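Local coordinates for Non-canonical purine NTP pyrophosphatase (Coxiella burnetii, PDB 3TQU), which hydrolyses non-canonical purine nucleoside triphosphates such as ITP, dITP and XTP to their monophosphates and diphosphate, probably cleansing the nucleotide pool, at the interface of chains A and B. Numbering follows the deposited sequence. Chains: chain A/B, Non-canonical purine NTP pyrophosphatase.

The interface of chains A and B. Residues chain A 49, 76, 122, 140; chain B 134-136.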
loop_
_atom_site.group_PDB
_atom_site.type_symbol
_atom_site.label_atom_id
_atom_site.label_comp_id
_atom_site.label_asym_id
_atom_site.label_seq_id
_atom_site.Cartn_x
_atom_site.Cartn_y
_atom_site.Cartn_z
ATOM N N PHE A 49 -3.248 8.271 -1.417
ATOM C CA PHE A 49 -4.028 7.927 -0.234
ATOM C C PHE A 49 -3.200 7.070 0.719
ATOM O O PHE A 49 -3.211 7.284 1.934
ATOM C CB PHE A 49 -5.321 7.198 -0.616
ATOM C CG PHE A 49 -6.175 7.952 -1.593
ATOM C CD1 PHE A 49 -6.726 9.179 -1.250
ATOM C CD2 PHE A 49 -6.437 7.432 -2.854
ATOM C CE1 PHE A 49 -7.510 9.877 -2.151
ATOM C CE2 PHE A 49 -7.222 8.125 -3.754
ATOM C CZ PHE A 49 -7.760 9.349 -3.403
ATOM N N THR A 76 -11.539 9.872 -7.590
ATOM C CA THR A 76 -10.638 10.062 -8.717
ATOM C C THR A 76 -11.443 10.041 -10.007
ATOM O O THR A 76 -12.255 9.149 -10.223
ATOM C CB THR A 76 -9.550 8.977 -8.780
ATOM O OG1 THR A 76 -10.157 7.697 -8.991
ATOM C CG2 THR A 76 -8.743 8.951 -7.488
ATOM N N HIS A 122 -11.916 5.705 -3.646
ATOM C CA HIS A 122 -10.863 4.872 -3.081
ATOM C C HIS A 122 -10.829 5.006 -1.570
ATOM O O HIS A 122 -10.973 6.107 -1.033
ATOM C CB HIS A 122 -9.496 5.268 -3.641
ATOM C CG HIS A 122 -9.359 5.052 -5.112
ATOM N ND1 HIS A 122 -8.721 3.952 -5.647
ATOM C CD2 HIS A 122 -9.781 5.791 -6.165
ATOM C CE1 HIS A 122 -8.754 4.026 -6.965
ATOM N NE2 HIS A 122 -9.391 5.133 -7.306
ATOM N N HIS A 140 -6.911 -1.833 0.335
ATOM C CA HIS A 140 -7.294 -0.847 -0.667
ATOM C C HIS A 140 -8.636 -1.179 -1.315
ATOM O O HIS A 140 -8.734 -2.100 -2.126
ATOM C CB HIS A 140 -6.199 -0.720 -1.729
ATOM C CG HIS A 140 -6.438 0.379 -2.717
ATOM N ND1 HIS A 140 -5.485 0.773 -3.633
ATOM C CD2 HIS A 140 -7.519 1.164 -2.936
ATOM C CE1 HIS A 140 -5.972 1.753 -4.374
ATOM N NE2 HIS A 140 -7.203 2.011 -3.970
ATOM N N PRO B 134 -2.886 9.085 -7.462
ATOM C CA PRO B 134 -3.101 9.042 -6.014
ATOM C C PRO B 134 -3.445 7.639 -5.515
ATOM O O PRO B 134 -3.488 7.410 -4.304
ATOM C CB PRO B 134 -4.307 9.961 -5.828
ATOM C CG PRO B 134 -5.102 9.744 -7.074
ATOM C CD PRO B 134 -4.088 9.545 -8.181
ATOM N N ALA B 135 -3.684 6.715 -6.440
ATOM C CA ALA B 135 -4.110 5.370 -6.082
ATOM C C ALA B 135 -3.346 4.319 -6.879
ATOM O O ALA B 135 -3.921 3.630 -7.724
ATOM C CB ALA B 135 -5.601 5.224 -6.306
ATOM N N PRO B 136 -2.035 4.199 -6.621
ATOM C CA PRO B 136 -1.248 3.192 -7.336
ATOM C C PRO B 136 -1.647 1.790 -6.906
ATOM O O PRO B 136 -2.127 1.598 -5.789
ATOM C CB PRO B 136 0.183 3.478 -6.872
ATOM C CG PRO B 136 0.021 4.083 -5.520
ATOM C CD PRO B 136 -1.224 4.932 -5.633
#
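A:Phe49 and B:Pro134 meet through their backbones, the amide N of A:Phe49 giving a hydrogen bond to the carbonyl O of B:Pro134 at 3.0 Å, in the carbonyl plane. A:Phe49 is the first residue of helix 49-64, where an amide has no carbonyl of its own helix to pair with, and the loop of the other subunit supplies one. The phenyl ring stands beside its own backbone N (chi1 -55°), which leaves B:Pro134 O well off the ring plane and beyond its CD2 rim, 3.3 Å from A:Phe49 CD2. CE2 packs more loosely on CB of the proline ring, for which the flat apolar phenyl is a fitting surface. Farther along that ring, CG of B:Pro134 touches the methyl CG2 of A:Thr76 at 3.7 Å; a threonine suits this place because its methyl serves the partner while its hydroxyl serves a neighbour.

B:Ala135, in the loop leading into strand 137-147, hides more surface than any other residue of the patch (55 Å²). Its methyl CB sits over one face of the A:His122 imidazole, 3.6 Å from the ring centroid and displaced toward the ND1-CE1 rim, a CH-pi contact suited to a small side chain. Histidine fits beneath it because its two ring nitrogens can bond in plane while a flat face meets the methyl. A:His122 ND1 pairs with A:His140 NE2 at 3.0 Å, nearly straight (169° at H). A:His122 NE2 pairs with A:Thr76 OG1 at 3.2 Å. These bonds fix the ring's rotation. A:His140, with CG anti to its backbone N (chi1 -174°), reaches across from strand 137-147, and its CE1 lies 4.0 Å from B:Ala135 CB. Prolines on either side of B:Ala135 should limit the loop's flexibility.

The patch is one part of the two-fold homodimer interface. Centred about 7 Å from the predicted catalytic A:Asp72, it may also help hold the surroundings of the active site in place.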